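Local structure of GTP-binding protein (Thermus thermophilus, 2DBY) at residues L2-V7 with T69-V74; D37-V42 with F73-G78; R323-P328 with V347-K352. The protein probably acts as an ATPase that binds the 70S ribosome and its 50S subunit, and also holds GDP in its nucleotide pocket. All blocks are in the same frame, centred on the assembly; numbering follows the deposited sequence.

Interaction 1 (L2-V7 with T69-V74). With FMT (formic acid), chain E.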
ATOM      1  N   LEU A   2       7.764  -3.485  -1.548  1.00 21.63           N
ATOM      2  CA  LEU A   2       6.365  -3.506  -1.121  1.00 22.26           C
ATOM      3  C   LEU A   2       6.176  -2.121  -0.492  1.00 21.30           C
ATOM      4  O   LEU A   2       6.117  -1.975   0.735  1.00 20.76           O
ATOM      5  CB  LEU A   2       6.152  -4.581  -0.053  1.00 20.05           C
ATOM      6  CG  LEU A   2       4.672  -4.812   0.227  1.00 31.38           C
ATOM      7  CD1 LEU A   2       3.970  -5.242  -1.065  1.00 31.04           C
ATOM      8  CD2 LEU A   2       4.523  -5.850   1.308  1.00 31.71           C
ATOM      9  N   ALA A   3       6.085  -1.100  -1.338  1.00 16.03           N
ATOM     10  CA  ALA A   3       5.988   0.252  -0.844  1.00 12.15           C
ATOM     11  C   ALA A   3       5.195   1.137  -1.796  1.00 13.38           C
ATOM     12  O   ALA A   3       4.980   0.787  -2.962  1.00 13.61           O
ATOM     13  CB  ALA A   3       7.400   0.843  -0.666  1.00 15.06           C
ATOM     14  N   VAL A   4       4.799   2.295  -1.285  1.00 11.00           N
ATOM     15  CA  VAL A   4       4.034   3.273  -2.062  1.00 12.54           C
ATOM     16  C   VAL A   4       5.002   4.412  -2.400  1.00 13.74           C
ATOM     17  O   VAL A   4       5.631   4.990  -1.506  1.00 12.90           O
ATOM     18  CB  VAL A   4       2.874   3.857  -1.247  1.00 11.72           C
ATOM     19  CG1 VAL A   4       2.125   4.929  -2.073  1.00 12.82           C
ATOM     20  CG2 VAL A   4       1.928   2.727  -0.808  1.00 12.73           C
ATOM     21  N   GLY A   5       5.120   4.723  -3.683  1.00 10.05           N
ATOM     22  CA  GLY A   5       6.009   5.800  -4.101  1.00  8.72           C
ATOM     23  C   GLY A   5       5.216   7.100  -4.181  1.00 13.71           C
ATOM     24  O   GLY A   5       4.212   7.158  -4.895  1.00 14.24           O
ATOM     25  N   ILE A   6       5.643   8.124  -3.438  1.00 10.37           N
ATOM     26  CA  ILE A   6       4.966   9.416  -3.435  1.00 11.91           C
ATOM     27  C   ILE A   6       5.597  10.327  -4.470  1.00 14.41           C
ATOM     28  O   ILE A   6       6.812  10.591  -4.425  1.00 11.49           O
ATOM     29  CB  ILE A   6       5.042  10.102  -2.041  1.00 13.82           C
ATOM     30  CG1 ILE A   6       4.427   9.160  -0.991  1.00 14.84           C
ATOM     31  CG2 ILE A   6       4.283  11.467  -2.084  1.00 13.19           C
ATOM     32  CD1 ILE A   6       4.250   9.780   0.373  1.00 18.09           C
ATOM     33  N   VAL A   7       4.779  10.814  -5.410  1.00 11.25           N
ATOM     34  CA  VAL A   7       5.297  11.685  -6.453  1.00 13.07           C
ATOM     35  C   VAL A   7       4.602  13.023  -6.436  1.00 12.68           C
ATOM     36  O   VAL A   7       3.509  13.158  -5.883  1.00 11.86           O
ATOM     37  CB  VAL A   7       5.142  11.055  -7.867  1.00 19.48           C
ATOM     38  CG1 VAL A   7       5.732   9.663  -7.877  1.00 14.61           C
ATOM     39  CG2 VAL A   7       3.716  11.015  -8.272  1.00 18.13           C
ATOM     40  N   THR A  69       2.099  -3.088  12.905  1.00 10.81           N
ATOM     41  CA  THR A  69       2.788  -3.237  11.624  1.00 14.08           C
ATOM     42  C   THR A  69       2.894  -1.811  11.038  1.00 14.00           C
ATOM     43  O   THR A  69       2.698  -0.824  11.760  1.00 13.37           O
ATOM     44  CB  THR A  69       2.057  -4.231  10.677  1.00 16.42           C
ATOM     45  OG1 THR A  69       2.835  -4.396   9.483  1.00 12.82           O
ATOM     46  CG2 THR A  69       0.643  -3.742  10.304  1.00 12.00           C
ATOM     47  N   HIS A  70       3.197  -1.691   9.750  1.00 13.73           N
ATOM     48  CA  HIS A  70       3.391  -0.383   9.142  1.00 13.69           C
ATOM     49  C   HIS A  70       3.266  -0.463   7.622  1.00 11.85           C
ATOM     50  O   HIS A  70       3.135  -1.556   7.056  1.00 15.54           O
ATOM     51  CB  HIS A  70       4.799   0.112   9.500  1.00 15.16           C
ATOM     52  CG  HIS A  70       5.890  -0.855   9.135  1.00 19.15           C
ATOM     53  ND1 HIS A  70       6.831  -1.298  10.039  1.00 22.53           N
ATOM     54  CD2 HIS A  70       6.185  -1.462   7.961  1.00 23.45           C
ATOM     55  CE1 HIS A  70       7.657  -2.140   9.439  1.00 21.24           C
ATOM     56  NE2 HIS A  70       7.286  -2.258   8.177  1.00 26.74           N
ATOM     57  N   VAL A  71       3.301   0.709   6.979  1.00 12.84           N
ATOM     58  CA  VAL A  71       3.236   0.818   5.522  1.00 14.08           C
ATOM     59  C   VAL A  71       4.428   1.679   5.099  1.00 12.13           C
ATOM     60  O   VAL A  71       4.634   2.767   5.645  1.00 13.10           O
ATOM     61  CB  VAL A  71       1.942   1.510   5.056  1.00 14.72           C
ATOM     62  CG1 VAL A  71       1.945   1.630   3.509  1.00 15.73           C
ATOM     63  CG2 VAL A  71       0.740   0.723   5.518  1.00 20.06           C
ATOM     64  N   GLU A  72       5.191   1.190   4.128  1.00 10.65           N
ATOM     65  CA  GLU A  72       6.389   1.892   3.651  1.00 11.89           C
ATOM     66  C   GLU A  72       6.092   2.854   2.493  1.00 11.95           C
ATOM     67  O   GLU A  72       5.364   2.507   1.573  1.00 12.39           O
ATOM     68  CB  GLU A  72       7.414   0.846   3.209  1.00 13.36           C
ATOM     69  CG  GLU A  72       8.760   1.394   2.747  1.00 14.11           C
ATOM     70  CD  GLU A  72       9.770   0.279   2.545  1.00 24.52           C
ATOM     71  OE1 GLU A  72      10.233  -0.296   3.542  1.00 31.33           O
ATOM     72  OE2 GLU A  72      10.093  -0.031   1.391  1.00 26.83           O
ATOM     73  N   PHE A  73       6.680   4.052   2.563  1.00 10.46           N
ATOM     74  CA  PHE A  73       6.491   5.090   1.558  1.00 13.27           C
ATOM     75  C   PHE A  73       7.856   5.550   1.074  1.00 16.26           C
ATOM     76  O   PHE A  73       8.786   5.669   1.883  1.00 18.35           O
ATOM     77  CB  PHE A  73       5.753   6.291   2.163  1.00 13.65           C
ATOM     78  CG  PHE A  73       4.292   6.042   2.400  1.00 13.92           C
ATOM     79  CD1 PHE A  73       3.837   5.576   3.637  1.00 15.06           C
ATOM     80  CD2 PHE A  73       3.372   6.231   1.371  1.00 11.39           C
ATOM     81  CE1 PHE A  73       2.479   5.298   3.839  1.00 13.15           C
ATOM     82  CE2 PHE A  73       2.016   5.959   1.559  1.00  9.79           C
ATOM     83  CZ  PHE A  73       1.565   5.491   2.791  1.00 11.80           C
ATOM     84  N   VAL A  74       7.964   5.821  -0.224  1.00 11.94           N
ATOM     85  CA  VAL A  74       9.220   6.278  -0.797  1.00 13.51           C
ATOM     86  C   VAL A  74       9.031   7.652  -1.429  1.00 15.06           C
ATOM     87  O   VAL A  74       8.050   7.867  -2.158  1.00 13.06           O
ATOM     88  CB  VAL A  74       9.675   5.308  -1.892  1.00 13.24           C
ATOM     89  CG1 VAL A  74      11.008   5.777  -2.494  1.00 17.50           C
ATOM     90  CG2 VAL A  74       9.776   3.910  -1.328  1.00 17.22           C
TER
HETATM   91  C   FMT E 403       5.858  -0.130  13.174  1.00 18.94           C
HETATM   92  O1  FMT E 403       6.838  -0.692  12.750  1.00 21.02           O
HETATM   93  O2  FMT E 403       5.887   0.439  14.378  1.00 19.29           O
HETATM   94  O   HOH W   1       4.679  -1.406   3.021  1.00 22.87           O
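Strands 3-7 and 70-74 run side by side in parallel, their axes 4.5 Å apart at the closest and twisted by 34°, with Val4 opposite Phe73 and Gly5 opposite Val74. Three nearly straight bonds form the ladder. Val4 N gives its hydrogen to Glu72 O at 2.9 Å, Val4 O receives Val74 N at 2.8 Å, and Ile6 N reaches Val74 O at 2.7 Å, so that Val4 is gripped at both its N and its O. Before Ala3 the strands part, and a water bridges them, accepting from Glu72 N and donating to Leu2 O.

On one face, Val4 and Phe73 lie alongside each other. Phe73 CG stands anti to the carbonyl carbon (chi1 -74°), which brings the CD2-CE2 side of the ring against the first strand. Val4 CB lies obliquely 3.6 Å from Phe73 CD2, while Ile6 CD1 crosses to the same ring atom from further along, 3.8 Å away. Branched aliphatic groups suit this place because they fill the flank of a flat ring with few rotational choices. On the other face the first strand offers only small residues: the methyl of Ala3 touches Val74 CG2 at 3.9 Å and lies against the extended chain of Glu72, while Gly5 adds no side chain opposite Val74. At the start of strand 70-74, His70 ND1 donates to a formic acid, probably from the crystallisation liquor, which is also held by Ala29 N.

The pair lies deep in the sheet of the G domain. Strand 102-108 borders 3-7 on its other edge, strand 40-44 pairs with the second strand, and helix 14-25, which follows the P-loop, packs Phe18 and Leu21 onto Ile6.

Interaction 2 (D37-V42 with F73-G78)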
ATOM      1  N   ASP A  37      17.752   4.071   3.121  1.00 17.92           N
ATOM      2  CA  ASP A  37      17.685   5.160   2.147  1.00 18.54           C
ATOM      3  C   ASP A  37      16.974   6.354   2.778  1.00 18.12           C
ATOM      4  O   ASP A  37      15.930   6.191   3.415  1.00 16.07           O
ATOM      5  CB  ASP A  37      16.944   4.658   0.895  1.00 17.69           C
ATOM      6  CG  ASP A  37      16.902   5.680  -0.235  1.00 23.23           C
ATOM      7  OD1 ASP A  37      16.867   5.240  -1.402  1.00 31.01           O
ATOM      8  OD2 ASP A  37      16.875   6.901   0.013  1.00 27.65           O
ATOM      9  N   LYS A  38      17.540   7.541   2.630  1.00 15.20           N
ATOM     10  CA  LYS A  38      16.940   8.732   3.226  1.00 17.73           C
ATOM     11  C   LYS A  38      15.533   9.007   2.676  1.00 18.91           C
ATOM     12  O   LYS A  38      14.728   9.685   3.315  1.00 19.17           O
ATOM     13  CB  LYS A  38      17.841   9.963   3.011  1.00 23.85           C
ATOM     14  CG  LYS A  38      17.939  10.454   1.566  1.00 29.27           C
ATOM     15  CD  LYS A  38      18.647  11.811   1.520  1.00 39.66           C
ATOM     16  CE  LYS A  38      18.506  12.490   0.159  1.00 49.71           C
ATOM     17  NZ  LYS A  38      19.031  13.904   0.191  1.00 52.68           N
ATOM     18  N   ASN A  39      15.223   8.466   1.500  1.00 16.28           N
ATOM     19  CA  ASN A  39      13.906   8.700   0.899  1.00 14.82           C
ATOM     20  C   ASN A  39      12.870   7.640   1.209  1.00 16.61           C
ATOM     21  O   ASN A  39      11.759   7.713   0.691  1.00 17.38           O
ATOM     22  CB  ASN A  39      14.034   8.800  -0.622  1.00 19.41           C
ATOM     23  CG  ASN A  39      14.773  10.050  -1.053  1.00 24.06           C
ATOM     24  OD1 ASN A  39      14.552  11.126  -0.499  1.00 26.60           O
ATOM     25  ND2 ASN A  39      15.653   9.917  -2.042  1.00 29.64           N
ATOM     26  N   VAL A  40      13.226   6.691   2.069  1.00 16.00           N
ATOM     27  CA  VAL A  40      12.345   5.575   2.405  1.00 13.87           C
ATOM     28  C   VAL A  40      12.033   5.496   3.903  1.00 19.18           C
ATOM     29  O   VAL A  40      12.945   5.497   4.743  1.00 15.08           O
ATOM     30  CB  VAL A  40      12.999   4.231   1.959  1.00 16.66           C
ATOM     31  CG1 VAL A  40      12.050   3.063   2.232  1.00 16.00           C
ATOM     32  CG2 VAL A  40      13.388   4.273   0.449  1.00 14.59           C
ATOM     33  N   GLY A  41      10.746   5.435   4.250  1.00 10.77           N
ATOM     34  CA  GLY A  41      10.409   5.354   5.663  1.00 10.82           C
ATOM     35  C   GLY A  41       9.075   4.653   5.787  1.00 12.04           C
ATOM     36  O   GLY A  41       8.450   4.338   4.773  1.00 12.82           O
ATOM     37  N   VAL A  42       8.633   4.409   7.007  1.00 12.30           N
ATOM     38  CA  VAL A  42       7.349   3.745   7.188  1.00 12.20           C
ATOM     39  C   VAL A  42       6.451   4.523   8.126  1.00 13.37           C
ATOM     40  O   VAL A  42       6.915   5.372   8.902  1.00 15.03           O
ATOM     41  CB  VAL A  42       7.510   2.321   7.756  1.00 15.34           C
ATOM     42  CG1 VAL A  42       8.399   1.482   6.854  1.00 16.68           C
ATOM     43  CG2 VAL A  42       8.089   2.382   9.145  1.00 18.26           C
ATOM     44  N   PHE A  73       6.680   4.052   2.563  1.00 10.46           N
ATOM     45  CA  PHE A  73       6.491   5.090   1.558  1.00 13.27           C
ATOM     46  C   PHE A  73       7.856   5.550   1.074  1.00 16.26           C
ATOM     47  O   PHE A  73       8.786   5.669   1.883  1.00 18.35           O
ATOM     48  CB  PHE A  73       5.753   6.291   2.163  1.00 13.65           C
ATOM     49  CG  PHE A  73       4.292   6.042   2.400  1.00 13.92           C
ATOM     50  CD1 PHE A  73       3.837   5.576   3.637  1.00 15.06           C
ATOM     51  CD2 PHE A  73       3.372   6.231   1.371  1.00 11.39           C
ATOM     52  CE1 PHE A  73       2.479   5.298   3.839  1.00 13.15           C
ATOM     53  CE2 PHE A  73       2.016   5.959   1.559  1.00  9.79           C
ATOM     54  CZ  PHE A  73       1.565   5.491   2.791  1.00 11.80           C
ATOM     55  N   VAL A  74       7.964   5.821  -0.224  1.00 11.94           N
ATOM     56  CA  VAL A  74       9.220   6.278  -0.797  1.00 13.51           C
ATOM     57  C   VAL A  74       9.031   7.652  -1.429  1.00 15.06           C
ATOM     58  O   VAL A  74       8.050   7.867  -2.158  1.00 13.06           O
ATOM     59  CB  VAL A  74       9.675   5.308  -1.892  1.00 13.24           C
ATOM     60  CG1 VAL A  74      11.008   5.777  -2.494  1.00 17.50           C
ATOM     61  CG2 VAL A  74       9.776   3.910  -1.328  1.00 17.22           C
ATOM     62  N   ASP A  75       9.939   8.589  -1.153  1.00 12.56           N
ATOM     63  CA  ASP A  75       9.844   9.904  -1.765  1.00 15.72           C
ATOM     64  C   ASP A  75      10.498   9.681  -3.115  1.00 18.48           C
ATOM     65  O   ASP A  75      11.731   9.564  -3.184  1.00 16.09           O
ATOM     66  CB  ASP A  75      10.661  10.953  -0.995  1.00 15.38           C
ATOM     67  CG  ASP A  75      10.565  12.350  -1.615  1.00 31.05           C
ATOM     68  OD1 ASP A  75       9.970  12.495  -2.706  1.00 26.16           O
ATOM     69  OD2 ASP A  75      11.089  13.314  -1.004  1.00 25.84           O
ATOM     70  N   ILE A  76       9.682   9.648  -4.173  1.00 15.22           N
ATOM     71  CA  ILE A  76      10.202   9.386  -5.509  1.00 19.18           C
ATOM     72  C   ILE A  76      10.897  10.611  -6.001  1.00 22.18           C
ATOM     73  O   ILE A  76      10.305  11.686  -6.146  1.00 30.62           O
ATOM     74  CB  ILE A  76       9.107   9.006  -6.498  1.00 17.32           C
ATOM     75  CG1 ILE A  76       8.480   7.657  -6.103  1.00 18.76           C
ATOM     76  CG2 ILE A  76       9.709   8.947  -7.921  1.00 22.82           C
ATOM     77  CD1 ILE A  76       9.379   6.452  -6.275  1.00 17.77           C
ATOM     78  N   ALA A  77      12.165  10.406  -6.286  1.00 31.99           N
ATOM     79  CA  ALA A  77      13.041  11.458  -6.717  1.00 33.95           C
ATOM     80  C   ALA A  77      13.264  11.482  -8.217  1.00 32.31           C
ATOM     81  O   ALA A  77      13.425  10.424  -8.843  1.00 27.22           O
ATOM     82  CB  ALA A  77      14.339  11.287  -6.017  1.00 30.47           C
ATOM     83  N   GLY A  78      13.250  12.695  -8.775  1.00 33.32           N
ATOM     84  CA  GLY A  78      13.515  12.861 -10.190  1.00 24.76           C
ATOM     85  C   GLY A  78      12.698  13.844 -10.992  1.00 21.86           C
ATOM     86  O   GLY A  78      11.498  14.062 -10.748  1.00 24.97           O
TER
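The antiparallel join of strand 40-44 to strand 66-75 leads directly into the Asp-X-X-Gly sequence of the G domain, Asp75 to Gly78, next to the P-loop. Gly41 and Phe73 form a hydrogen-bonded pair: Phe73 N meets Gly41 O at 2.8 Å and Gly41 N meets Phe73 O at 3.1 Å, both nearly along the C=O axis. The ladder goes one step past the start of strand 40-44, to Asn39, where Asp75 N donates to Asn39 O at 2.7 Å.

Asn39 is set up for this by a type I turn from Asp37 to Val40. The turn is pinned by an Asx turn in which Asp37 OD2 accepts Asn39 N at 2.7 Å from above the carboxylate plane, a role that the short acidic side chain fits well. In the non-hydrogen-bonded pair, Val40 and Val74 point the same way and touch through their CG2 methyls, 4.0 Å apart. Asn39 and Asp75 cross obliquely, their amide and carboxylate planes turned by 71°. Asn39 OD1 rests on Asp75 CB at 3.9 Å, and Asn39 CB lies over the backbone O of Asp75.

The polar end of Asp75 is turned to the P-loop: with CG anti to its backbone N, OD1 makes a salt bridge to Lys14, a GDP-binding residue, which would tend to keep the carboxylate ionised. A strand ending in the aspartate of Asp-X-X-Gly is the hallmark of the G3 motif, which opens switch II in P-loop GTPases.

Interaction 3 (R323-P328 with V347-K352)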
ATOM      1  N   ARG A 323       1.206 -27.355  10.422  1.00 44.79           N
ATOM      2  CA  ARG A 323      -0.152 -26.822  10.540  1.00 41.70           C
ATOM      3  C   ARG A 323      -0.146 -25.649  11.524  1.00 37.17           C
ATOM      4  O   ARG A 323       0.859 -25.402  12.200  1.00 34.39           O
ATOM      5  CB  ARG A 323      -1.105 -27.904  11.041  1.00 45.16           C
ATOM      6  CG  ARG A 323      -0.726 -28.458  12.398  1.00 52.19           C
ATOM      7  CD  ARG A 323      -1.738 -29.482  12.884  1.00 59.87           C
ATOM      8  NE  ARG A 323      -1.463 -29.907  14.255  1.00 65.16           N
ATOM      9  CZ  ARG A 323      -2.305 -30.617  15.000  1.00 69.78           C
ATOM     10  NH1 ARG A 323      -3.481 -30.985  14.508  1.00 71.59           N
ATOM     11  NH2 ARG A 323      -1.973 -30.953  16.242  1.00 71.30           N
ATOM     12  N   ALA A 324      -1.256 -24.923  11.599  1.00 32.49           N
ATOM     13  CA  ALA A 324      -1.343 -23.793  12.525  1.00 31.84           C
ATOM     14  C   ALA A 324      -2.742 -23.579  13.090  1.00 27.81           C
ATOM     15  O   ALA A 324      -3.736 -23.832  12.422  1.00 28.25           O
ATOM     16  CB  ALA A 324      -0.861 -22.503  11.833  1.00 33.15           C
ATOM     17  N   GLU A 325      -2.809 -23.118  14.336  1.00 26.16           N
ATOM     18  CA  GLU A 325      -4.083 -22.833  14.967  1.00 28.23           C
ATOM     19  C   GLU A 325      -4.444 -21.448  14.423  1.00 27.38           C
ATOM     20  O   GLU A 325      -3.596 -20.553  14.372  1.00 24.69           O
ATOM     21  CB  GLU A 325      -3.917 -22.768  16.484  1.00 30.75           C
ATOM     22  CG  GLU A 325      -3.336 -24.027  17.135  1.00 39.28           C
ATOM     23  CD  GLU A 325      -2.776 -23.751  18.526  1.00 47.63           C
ATOM     24  OE1 GLU A 325      -3.493 -23.161  19.362  1.00 48.50           O
ATOM     25  OE2 GLU A 325      -1.613 -24.122  18.786  1.00 53.17           O
ATOM     26  N   VAL A 326      -5.697 -21.276  14.027  1.00 24.24           N
ATOM     27  CA  VAL A 326      -6.170 -20.020  13.471  1.00 26.09           C
ATOM     28  C   VAL A 326      -7.540 -19.681  14.024  1.00 26.20           C
ATOM     29  O   VAL A 326      -8.406 -20.549  14.135  1.00 29.09           O
ATOM     30  CB  VAL A 326      -6.320 -20.113  11.937  1.00 28.52           C
ATOM     31  CG1 VAL A 326      -6.776 -18.764  11.365  1.00 25.95           C
ATOM     32  CG2 VAL A 326      -5.017 -20.572  11.316  1.00 26.07           C
ATOM     33  N   ILE A 327      -7.738 -18.411  14.355  1.00 22.98           N
ATOM     34  CA  ILE A 327      -9.021 -17.956  14.865  1.00 22.01           C
ATOM     35  C   ILE A 327      -9.109 -16.453  14.648  1.00 20.53           C
ATOM     36  O   ILE A 327      -8.121 -15.745  14.823  1.00 21.27           O
ATOM     37  CB  ILE A 327      -9.170 -18.287  16.391  1.00 22.87           C
ATOM     38  CG1 ILE A 327     -10.503 -17.740  16.927  1.00 22.13           C
ATOM     39  CG2 ILE A 327      -7.982 -17.697  17.176  1.00 22.69           C
ATOM     40  CD1 ILE A 327     -10.741 -18.020  18.414  1.00 24.26           C
ATOM     41  N   PRO A 328     -10.274 -15.960  14.205  1.00 22.46           N
ATOM     42  CA  PRO A 328     -10.512 -14.532  13.965  1.00 22.14           C
ATOM     43  C   PRO A 328     -10.261 -13.807  15.281  1.00 22.73           C
ATOM     44  O   PRO A 328     -10.670 -14.280  16.342  1.00 20.26           O
ATOM     45  CB  PRO A 328     -11.972 -14.488  13.582  1.00 21.39           C
ATOM     46  CG  PRO A 328     -12.189 -15.809  12.915  1.00 19.52           C
ATOM     47  CD  PRO A 328     -11.415 -16.774  13.755  1.00 23.06           C
ATOM     48  N   VAL A 347     -11.141 -22.505  17.713  1.00 27.33           N
ATOM     49  CA  VAL A 347      -9.779 -22.521  17.194  1.00 26.20           C
ATOM     50  C   VAL A 347      -9.640 -23.582  16.120  1.00 31.54           C
ATOM     51  O   VAL A 347      -9.883 -24.767  16.368  1.00 32.37           O
ATOM     52  CB  VAL A 347      -8.753 -22.789  18.308  1.00 28.00           C
ATOM     53  CG1 VAL A 347      -7.363 -22.988  17.712  1.00 28.21           C
ATOM     54  CG2 VAL A 347      -8.747 -21.608  19.299  1.00 22.79           C
ATOM     55  N   ARG A 348      -9.248 -23.156  14.923  1.00 27.89           N
ATOM     56  CA  ARG A 348      -9.082 -24.067  13.797  1.00 32.93           C
ATOM     57  C   ARG A 348      -7.642 -24.502  13.566  1.00 32.82           C
ATOM     58  O   ARG A 348      -6.692 -23.786  13.887  1.00 29.94           O
ATOM     59  CB  ARG A 348      -9.613 -23.419  12.512  1.00 33.78           C
ATOM     60  CG  ARG A 348     -11.116 -23.546  12.312  1.00 39.68           C
ATOM     61  CD  ARG A 348     -11.714 -22.302  11.661  1.00 34.45           C
ATOM     62  NE  ARG A 348     -10.919 -21.794  10.541  1.00 41.59           N
ATOM     63  CZ  ARG A 348     -10.614 -20.507  10.370  1.00 37.87           C
ATOM     64  NH1 ARG A 348     -11.041 -19.609  11.250  1.00 33.65           N
ATOM     65  NH2 ARG A 348      -9.882 -20.112   9.333  1.00 34.24           N
ATOM     66  N   LEU A 349      -7.485 -25.705  13.025  1.00 32.42           N
ATOM     67  CA  LEU A 349      -6.164 -26.206  12.698  1.00 34.10           C
ATOM     68  C   LEU A 349      -6.175 -26.137  11.175  1.00 35.70           C
ATOM     69  O   LEU A 349      -6.942 -26.848  10.523  1.00 37.04           O
ATOM     70  CB  LEU A 349      -5.991 -27.648  13.200  1.00 36.08           C
ATOM     71  CG  LEU A 349      -5.918 -27.800  14.728  1.00 40.41           C
ATOM     72  CD1 LEU A 349      -5.826 -29.277  15.111  1.00 40.45           C
ATOM     73  CD2 LEU A 349      -4.707 -27.039  15.264  1.00 42.86           C
ATOM     74  N   GLU A 350      -5.359 -25.248  10.615  1.00 32.92           N
ATOM     75  CA  GLU A 350      -5.308 -25.070   9.168  1.00 32.66           C
ATOM     76  C   GLU A 350      -3.997 -25.574   8.596  1.00 28.34           C
ATOM     77  O   GLU A 350      -2.952 -25.519   9.259  1.00 30.31           O
ATOM     78  CB  GLU A 350      -5.485 -23.591   8.811  1.00 29.93           C
ATOM     79  CG  GLU A 350      -6.821 -23.002   9.220  1.00 26.39           C
ATOM     80  CD  GLU A 350      -7.986 -23.478   8.355  1.00 31.13           C
ATOM     81  OE1 GLU A 350      -9.110 -22.951   8.533  1.00 32.81           O
ATOM     82  OE2 GLU A 350      -7.784 -24.367   7.502  1.00 30.70           O
ATOM     83  N   GLY A 351      -4.057 -26.045   7.354  1.00 29.65           N
ATOM     84  CA  GLY A 351      -2.874 -26.578   6.712  1.00 28.76           C
ATOM     85  C   GLY A 351      -2.186 -25.627   5.755  1.00 35.25           C
ATOM     86  O   GLY A 351      -2.438 -24.419   5.770  1.00 33.84           O
ATOM     87  N   LYS A 352      -1.330 -26.187   4.901  1.00 32.32           N
ATOM     88  CA  LYS A 352      -0.551 -25.417   3.933  1.00 35.68           C
ATOM     89  C   LYS A 352      -1.351 -24.762   2.805  1.00 34.15           C
ATOM     90  O   LYS A 352      -0.843 -23.886   2.109  1.00 36.76           O
ATOM     91  CB  LYS A 352       0.543 -26.313   3.341  1.00 41.53           C
ATOM     92  CG  LYS A 352       1.262 -27.156   4.405  1.00 43.71           C
ATOM     93  CD  LYS A 352       2.327 -28.069   3.821  1.00 48.40           C
ATOM     94  CE  LYS A 352       2.631 -29.219   4.778  1.00 53.08           C
ATOM     95  NZ  LYS A 352       2.885 -28.769   6.181  1.00 50.10           N
TER
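Strands 323-328 and 348-350 form an antiparallel pair whose short axes meet at 135°, a strong twist, with 4.5 Å between them at closest approach. Four backbone bonds join them in two hydrogen-bonded pairs. Ala324 exchanges both with Glu350, the shorter being Glu350 N to Ala324 O at 2.8 Å, and Val326 does the same with Arg348, where Val326 N reaches Arg348 O at 2.7 Å. Glu325 and Leu349 make the non-hydrogen-bonded pair between them.

The face of Val326 carries a salt bridge built within one strand. Arg348 bends at chi2 and chi3 so that NE and NH2 come side-on to the same atom, Glu350 OE1, with NE 2.9 Å from it; the oxygen lies near the guanidinium plane and uses its anti lone pair. Glu350, bent at chi2 (-73°), turns its carboxylate back to meet it. Val326 lies across from this clasp: its CG2 packs at 3.7 Å on Glu350 CG, its CG1 touches Arg348 NH2, and Pro328 CD closes on the edge of the guanidinium. A compact branched residue can offer one methyl to each of these two neighbouring chains.

On the other face Glu325 packs on both Val347 and Leu349, its CB 3.7 Å from Val347 CG1 and its CG 3.8 Å from Leu349 CD2, while OE1 forms a salt bridge to Lys342. Arg323 runs extended alongside Leu349, whose CD1 is tightly placed, 3.0 Å from Arg323 NH1.

This is plain sheet pairing in what is probably the ubiquitin-like TGS domain. Strand 323-328 is central, with 360-365 on its other edge; helix 338-343 covers Ile327 and Val347, and Pro328 is the N-cap of helix 329-335.

Overall arrangement
Interactions 1 and 2 are two seams of one sheet. They share Phe73 and Val74 and use opposite edges of strand 66-75, which is parallel to 3-7 and antiparallel to 40-44; their centres are 8 Å apart. Interaction 1 is the buried core seam and mostly apolar, whereas interaction 2 is only partly buried and passes into turns and charged groups next to the P-loop. Interaction 3 stands apart, its centre about 30 Å from that of interaction 1 and about 37 Å from that of interaction 2, in the C-terminal region and away from the annotated sites. There the strand pair reaches the surface, and salt bridges and long aliphatic stems replace the ring-and-methyl packing of interaction 1.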